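Local atomic coordinates of aspartokinase (Synechocystis, PDB entry 3L76), a protein that probably catalyses the ATP-dependent phosphorylation of the beta-carboxyl group of aspartate, an early step toward threonine and lysine, and binds both amino acids at its ACT domains. Residues A[217-222]-A[361-366]; A[202-207]-A[565-570]; A[162-167]-A[224-229]. All coordinates share one frame; numbering follows the deposited sequence.

Contact 1: A[217-222]-A[361-366]; sequences AVEIAR and AGAGMI. With LYS (lysine), chain F.
Glu219 is the residue through which helix 217-222 meets the loop 361-366, and its partner is the backbone around Ala363. Its CG lies anti to the backbone N (chi1 172°) and the chain is extended beyond CG, which carries the carboxylate straight out from the helix. Glu219 OE1 takes the N-H of Ala363 N at 3.0 Å, a nearly straight bond (163°) that arrives on the syn side but 33° out of the carboxylate plane. Glu219 OE1 also lies 3.7 Å from Gly362 CA. The second oxygen, Glu219 OE2, is 3.1 Å from a water whose oxygen accepts from Gly364 N at 2.7 Å. One carboxylate thus addresses the start of the short 3-10 turn 363-365, directly and through water, an example of a buried acid receiving N-H groups of the first residues of a 3-10 turn. Two residues on, Met365 touches the bound lysine: its SD lies 3.5 Å from the ligand CG, and its carbonyl receives a weak bond from the ligand amine. Farther along the helix, Arg222 forms salt bridges with Asp200 and Asp262. Helix 215-224 lies between helices 154-166 and 199-204 of the kinase domain, while loop 361-366 lies within an ACT domain, between strand 348-361 and helix 371-381.

Contact 2: A[202-207]-A[565-570]; sequences MLELAS and EIKISC. With LYS (lysine), chain E.
Glu204 lies between Ile566 and Lys567 and accounts for about half of the buried surface of this contact. Its side chain leaves the last turn of helix 199-204 and folds at chi2 (-69°), so that the methylene part and the carboxylate meet different neighbours. The methylene CG presses on the Ile566 branch, 3.6 Å from CG1 and almost as near to CD1. The carboxylate lies across the aliphatic part of Lys567, with Glu204 OE1 3.4 Å from Lys567 CD. Lys567, its chain extended, runs on past the acid toward the end of the helix, where its CE comes within 3.4 Å of the Glu204 carbonyl oxygen. Although the charges are opposite, Glu204 OE1 and Lys567 NZ remain 4.5 Å apart, beyond a salt bridge, and the ammonium also has a long, weak ion pair with Glu393. The acid is better satisfied by other groups: OE1 is hydrogen-bonded to Glu393 N, and OE2 to the hydroxyls of Ser392 and Ser564. Three bonds therefore fix the rotation of a buried carboxylate, with hydrocarbon packed against its stem; the nearby ammonium would probably help to stabilise its negative charge. Ser392 and Glu393 line one lysine pocket, Ser564 and Glu565 another, which puts Glu204 in the second shell of both. On the opposite side of strand 567-570, Ile568 CG1 packs 3.5 Å from CE of the bound lysine. Such a site, an effector held by ACT strands and loops and contacted from behind by the catalytic domain, is consistent with the allosteric control of ACT-bearing aspartokinases.

Contact 3: A[162-167]-A[224-229]; sequences LAAALK and YGIPLV
Leu166 N donates to Leu162 O at 3.0 Å, closing the helical turn from which Ala163 and Ala164 meet Ile226 and Tyr224. One residue later Lys167, with positive phi, ends the helix in a Schellman motif; helix 215-224 ends the same way at Gly225, and the chain then turns to bring Ile226 back over the first helix. The two branches of Ile226 divide the work. With chi2 at -72° its CD1 bends over the helix backbone, 3.7 Å from Ala164 CA, while CG2 lies 3.9 Å from Ala163 CB. Tyr224 adds the root of its side chain, its CB 4.1 Å from Ala164 CB. Beneath this group Ala163 and Ile226 both reach Cys171 on strand 170-175, which pairs in parallel with strand 228-232, so the contact packs two helix ends over neighbouring strands of the kinase sheet. No hydrogen bond joins the two segments. The small methyls of Ala163 and Ala164 let the branched isoleucine come close to the helix backbone, and the chemistry implies cohesion by dispersion and burial, with little of the directional demand that polar partners impose.

Along the chain the first partners of the three contacts come in the order 3, 2, 1, all within the amino acid kinase range, and contact 3 is completed there too, by 224-229. Contacts 1 and 2 find their second partners in two ACT domains, in segments that hold residues of the two lysine pockets, and so link these sites structurally to the catalytic domain. Helices 199-204 and 215-224 pack together, Val218 CG1 lying 3.5 Å from Leu203 CD2, so contacts 1 and 2, with centres about 13 Å apart, form adjoining parts of one interdomain surface. Contact 3, centred about 14 Å from contact 1 and 24 Å from contact 2, packs the end of helix 154-166 against the passage from helix 215-224 into strand 228-232.

Contact 1: A[217-222]-A[361-366]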
# COMPACT_ATOMS: atom_id res chain seq x y z
N ALA A 217 -2.06 14.84 -20.34
CA ALA A 217 -3.47 14.85 -20.01
C ALA A 217 -4.27 15.89 -20.80
O ALA A 217 -5.40 15.64 -21.26
CB ALA A 217 -3.65 15.05 -18.51
N VAL A 218 -3.69 17.08 -20.96
CA VAL A 218 -4.35 18.08 -21.79
C VAL A 218 -4.44 17.59 -23.24
O VAL A 218 -5.42 17.87 -23.93
CB VAL A 218 -3.71 19.48 -21.66
CG1 VAL A 218 -2.22 19.38 -21.59
CG2 VAL A 218 -4.12 20.37 -22.81
N GLU A 219 -3.45 16.82 -23.68
CA GLU A 219 -3.44 16.25 -25.01
C GLU A 219 -4.47 15.13 -25.18
O GLU A 219 -5.04 14.95 -26.26
CB GLU A 219 -2.04 15.75 -25.37
CG GLU A 219 -1.95 14.95 -26.68
CD GLU A 219 -0.51 14.61 -27.01
OE1 GLU A 219 0.19 15.45 -27.63
OE2 GLU A 219 -0.07 13.50 -26.62
N ILE A 220 -4.71 14.36 -24.13
CA ILE A 220 -5.75 13.34 -24.18
C ILE A 220 -7.11 14.03 -24.25
O ILE A 220 -7.93 13.68 -25.08
CB ILE A 220 -5.67 12.36 -23.00
CG1 ILE A 220 -4.50 11.40 -23.22
CG2 ILE A 220 -6.95 11.55 -22.88
CD1 ILE A 220 -4.04 10.76 -21.94
N ALA A 221 -7.30 15.06 -23.42
CA ALA A 221 -8.53 15.85 -23.43
C ALA A 221 -8.81 16.43 -24.82
O ALA A 221 -9.94 16.33 -25.32
CB ALA A 221 -8.49 16.95 -22.39
N ARG A 222 -7.81 17.04 -25.44
CA ARG A 222 -8.00 17.59 -26.77
C ARG A 222 -8.47 16.50 -27.72
O ARG A 222 -9.40 16.70 -28.50
CB ARG A 222 -6.72 18.22 -27.34
CG ARG A 222 -6.91 18.85 -28.74
CD ARG A 222 -5.60 19.04 -29.52
NE ARG A 222 -5.00 17.77 -29.89
CZ ARG A 222 -3.69 17.54 -29.90
NH1 ARG A 222 -2.84 18.50 -29.55
NH2 ARG A 222 -3.22 16.35 -30.25
N ALA A 361 4.68 15.56 -33.64
CA ALA A 361 4.09 16.38 -32.60
C ALA A 361 3.71 15.49 -31.44
O ALA A 361 3.29 14.35 -31.65
CB ALA A 361 2.89 17.11 -33.16
N GLY A 362 3.85 15.99 -30.22
CA GLY A 362 3.56 15.17 -29.06
C GLY A 362 4.01 15.72 -27.73
O GLY A 362 5.18 16.12 -27.57
N ALA A 363 3.08 15.73 -26.78
CA ALA A 363 3.37 16.15 -25.41
C ALA A 363 4.48 15.31 -24.77
O ALA A 363 5.28 15.80 -23.98
CB ALA A 363 2.12 16.11 -24.59
N GLY A 364 4.53 14.04 -25.14
CA GLY A 364 5.46 13.09 -24.56
C GLY A 364 6.92 13.33 -24.87
O GLY A 364 7.78 12.55 -24.44
N MET A 365 7.21 14.39 -25.62
CA MET A 365 8.59 14.65 -26.03
C MET A 365 9.20 15.69 -25.10
O MET A 365 10.41 15.81 -25.00
CB MET A 365 8.68 15.11 -27.50
CG MET A 365 8.28 16.58 -27.73
SD MET A 365 8.62 17.25 -29.38
CE MET A 365 7.69 16.14 -30.45
N ILE A 366 8.34 16.44 -24.41
CA ILE A 366 8.80 17.40 -23.40
C ILE A 366 9.73 16.75 -22.36
O ILE A 366 9.31 15.87 -21.63
CB ILE A 366 7.61 18.05 -22.68
CG1 ILE A 366 6.63 18.65 -23.69
CG2 ILE A 366 8.09 19.09 -21.68
CD1 ILE A 366 5.60 19.57 -23.09
N LYS F . 13.44 16.92 -25.62
CA LYS F . 13.40 16.25 -26.92
C LYS F . 14.67 15.47 -27.24
O LYS F . 15.73 15.71 -26.62
CB LYS F . 13.11 17.27 -28.05
CG LYS F . 11.72 17.90 -27.95
CD LYS F . 11.60 19.17 -28.77
CE LYS F . 12.10 20.38 -28.00
NZ LYS F . 11.04 21.40 -27.78
OXT LYS F . 14.62 14.58 -28.13
O HOH W 1 2.86 12.56 -26.62

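Contact 2: A[202-207]-A[565-570]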
# COMPACT_ATOMS: atom_id res chain seq x y z
N MET A 202 -2.04 25.42 -24.39
CA MET A 202 -1.61 24.94 -23.09
C MET A 202 -0.39 24.06 -23.26
O MET A 202 0.53 24.08 -22.45
CB MET A 202 -2.74 24.16 -22.41
CG MET A 202 -2.44 23.73 -20.96
SD MET A 202 -2.21 25.12 -19.84
CE MET A 202 -0.46 24.96 -19.45
N LEU A 203 -0.39 23.28 -24.34
CA LEU A 203 0.74 22.43 -24.66
C LEU A 203 1.98 23.26 -25.02
O LEU A 203 3.07 23.00 -24.52
CB LEU A 203 0.39 21.46 -25.79
CG LEU A 203 -0.63 20.36 -25.43
CD1 LEU A 203 -1.08 19.57 -26.64
CD2 LEU A 203 -0.07 19.41 -24.39
N GLU A 204 1.82 24.27 -25.87
CA GLU A 204 2.97 25.09 -26.24
C GLU A 204 3.46 25.93 -25.06
O GLU A 204 4.62 26.33 -25.03
CB GLU A 204 2.67 25.98 -27.46
CG GLU A 204 2.59 25.22 -28.79
CD GLU A 204 3.94 24.67 -29.26
OE1 GLU A 204 4.91 24.66 -28.49
OE2 GLU A 204 4.02 24.22 -30.42
N LEU A 205 2.57 26.18 -24.10
CA LEU A 205 2.93 26.93 -22.90
C LEU A 205 3.04 26.00 -21.69
O LEU A 205 2.78 26.40 -20.56
CB LEU A 205 1.89 28.04 -22.62
CG LEU A 205 1.84 29.22 -23.60
CD1 LEU A 205 0.50 29.98 -23.55
CD2 LEU A 205 3.01 30.18 -23.37
N ALA A 206 3.43 24.76 -21.95
CA ALA A 206 3.60 23.75 -20.89
C ALA A 206 4.19 24.30 -19.60
O ALA A 206 3.73 23.96 -18.51
CB ALA A 206 4.43 22.60 -21.39
N SER A 207 5.21 25.14 -19.72
CA SER A 207 5.88 25.70 -18.55
C SER A 207 4.94 26.52 -17.66
O SER A 207 5.11 26.55 -16.45
CB SER A 207 7.08 26.55 -18.98
OG SER A 207 6.67 27.84 -19.39
N GLU A 565 3.41 26.75 -35.63
CA GLU A 565 2.27 27.56 -36.07
C GLU A 565 1.75 28.52 -34.99
O GLU A 565 1.12 29.52 -35.31
CB GLU A 565 1.12 26.68 -36.57
CG GLU A 565 1.50 25.69 -37.67
CD GLU A 565 2.22 24.48 -37.12
OE1 GLU A 565 2.34 24.38 -35.88
OE2 GLU A 565 2.64 23.64 -37.93
N ILE A 566 1.99 28.21 -33.72
CA ILE A 566 1.41 29.01 -32.64
C ILE A 566 2.40 29.44 -31.57
O ILE A 566 2.02 30.05 -30.57
CB ILE A 566 0.18 28.28 -31.97
CG1 ILE A 566 0.64 27.13 -31.08
CG2 ILE A 566 -0.80 27.78 -33.03
CD1 ILE A 566 -0.52 26.41 -30.39
N LYS A 567 3.67 29.11 -31.77
CA LYS A 567 4.73 29.51 -30.84
C LYS A 567 5.88 30.16 -31.58
O LYS A 567 6.37 29.61 -32.56
CB LYS A 567 5.27 28.31 -30.05
CG LYS A 567 6.24 28.71 -28.94
CD LYS A 567 6.68 27.50 -28.09
CE LYS A 567 7.17 27.94 -26.70
NZ LYS A 567 7.99 26.89 -26.05
N ILE A 568 6.30 31.34 -31.12
CA ILE A 568 7.54 31.96 -31.56
C ILE A 568 8.49 32.06 -30.37
O ILE A 568 8.11 32.56 -29.32
CB ILE A 568 7.34 33.36 -32.18
CG1 ILE A 568 6.33 33.33 -33.33
CG2 ILE A 568 8.66 33.90 -32.70
CD1 ILE A 568 5.59 34.64 -33.53
N SER A 569 9.70 31.54 -30.55
CA SER A 569 10.78 31.68 -29.57
C SER A 569 11.95 32.52 -30.13
O SER A 569 12.40 32.31 -31.26
CB SER A 569 11.31 30.31 -29.16
OG SER A 569 10.35 29.57 -28.46
N CYS A 570 12.44 33.45 -29.33
CA CYS A 570 13.67 34.18 -29.66
C CYS A 570 14.73 33.88 -28.62
O CYS A 570 14.47 34.00 -27.42
CB CYS A 570 13.45 35.69 -29.66
SG CYS A 570 12.45 36.27 -31.01
N LYS E . 1.58 33.88 -38.87
CA LYS E . 2.11 34.87 -37.96
C LYS E . 2.69 36.05 -38.75
O LYS E . 2.73 36.04 -39.99
CB LYS E . 3.16 34.26 -37.02
CG LYS E . 4.33 33.55 -37.72
CD LYS E . 5.33 32.97 -36.69
CE LYS E . 4.80 31.69 -36.05
NZ LYS E . 4.42 30.68 -37.10
OXT LYS E . 3.11 37.06 -38.17

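Contact 3: A[162-167]-A[224-229]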
# COMPACT_ATOMS: atom_id res chain seq x y z
N LEU A 162 -10.51 8.74 -17.70
CA LEU A 162 -11.75 8.27 -17.10
C LEU A 162 -12.92 9.04 -17.65
O LEU A 162 -13.92 8.45 -18.05
CB LEU A 162 -11.71 8.41 -15.57
CG LEU A 162 -11.11 7.22 -14.83
CD1 LEU A 162 -10.90 7.57 -13.39
CD2 LEU A 162 -12.03 6.02 -14.97
N ALA A 163 -12.80 10.37 -17.66
CA ALA A 163 -13.84 11.23 -18.22
C ALA A 163 -14.12 10.83 -19.67
O ALA A 163 -15.27 10.82 -20.10
CB ALA A 163 -13.45 12.70 -18.13
N ALA A 164 -13.07 10.49 -20.42
CA ALA A 164 -13.25 10.04 -21.79
C ALA A 164 -14.09 8.76 -21.84
O ALA A 164 -15.09 8.69 -22.55
CB ALA A 164 -11.90 9.85 -22.53
N ALA A 165 -13.69 7.75 -21.07
CA ALA A 165 -14.35 6.44 -21.08
C ALA A 165 -15.83 6.47 -20.61
O ALA A 165 -16.64 5.65 -21.05
CB ALA A 165 -13.55 5.45 -20.26
N LEU A 166 -16.15 7.41 -19.74
CA LEU A 166 -17.48 7.51 -19.17
C LEU A 166 -18.36 8.52 -19.90
O LEU A 166 -19.51 8.72 -19.53
CB LEU A 166 -17.38 7.90 -17.70
CG LEU A 166 -16.52 6.99 -16.84
CD1 LEU A 166 -16.38 7.54 -15.44
CD2 LEU A 166 -17.11 5.60 -16.82
N LYS A 167 -17.81 9.17 -20.91
CA LYS A 167 -18.50 10.25 -21.59
C LYS A 167 -18.89 11.34 -20.59
O LYS A 167 -20.04 11.78 -20.58
CB LYS A 167 -19.76 9.75 -22.31
CG LYS A 167 -19.52 8.62 -23.31
CD LYS A 167 -18.65 9.06 -24.47
CE LYS A 167 -18.37 7.91 -25.43
NZ LYS A 167 -17.52 8.35 -26.57
N TYR A 224 -10.08 13.69 -27.23
CA TYR A 224 -11.40 13.11 -26.99
C TYR A 224 -12.44 14.18 -26.67
O TYR A 224 -13.53 13.87 -26.22
CB TYR A 224 -11.34 12.03 -25.91
CG TYR A 224 -10.49 10.85 -26.33
CD1 TYR A 224 -11.06 9.74 -26.95
CD2 TYR A 224 -9.12 10.85 -26.15
CE1 TYR A 224 -10.28 8.67 -27.35
CE2 TYR A 224 -8.34 9.80 -26.55
CZ TYR A 224 -8.91 8.72 -27.15
OH TYR A 224 -8.12 7.67 -27.54
N GLY A 225 -12.08 15.43 -26.91
CA GLY A 225 -13.02 16.53 -26.77
C GLY A 225 -13.53 16.67 -25.36
O GLY A 225 -14.70 16.96 -25.15
N ILE A 226 -12.65 16.48 -24.39
CA ILE A 226 -13.05 16.58 -23.00
C ILE A 226 -12.77 17.98 -22.45
O ILE A 226 -11.62 18.39 -22.32
CB ILE A 226 -12.34 15.53 -22.12
CG1 ILE A 226 -12.43 14.15 -22.76
CG2 ILE A 226 -12.94 15.52 -20.72
CD1 ILE A 226 -13.81 13.55 -22.71
N PRO A 227 -13.83 18.71 -22.10
CA PRO A 227 -13.64 20.02 -21.48
C PRO A 227 -12.86 19.87 -20.18
O PRO A 227 -13.13 18.94 -19.41
CB PRO A 227 -15.07 20.47 -21.17
CG PRO A 227 -15.98 19.56 -21.96
CD PRO A 227 -15.24 18.27 -22.08
N LEU A 228 -11.92 20.77 -19.94
CA LEU A 228 -11.07 20.73 -18.76
C LEU A 228 -11.15 22.05 -18.00
O LEU A 228 -11.40 23.10 -18.58
CB LEU A 228 -9.62 20.50 -19.15
CG LEU A 228 -9.06 19.09 -19.06
CD1 LEU A 228 -7.56 19.15 -19.29
CD2 LEU A 228 -9.38 18.48 -17.70
N VAL A 229 -10.89 21.98 -16.69
CA VAL A 229 -10.90 23.17 -15.85
C VAL A 229 -9.86 23.07 -14.75
O VAL A 229 -9.89 22.16 -13.93
CB VAL A 229 -12.26 23.35 -15.16
CG1 VAL A 229 -12.31 24.70 -14.49
CG2 VAL A 229 -13.40 23.21 -16.15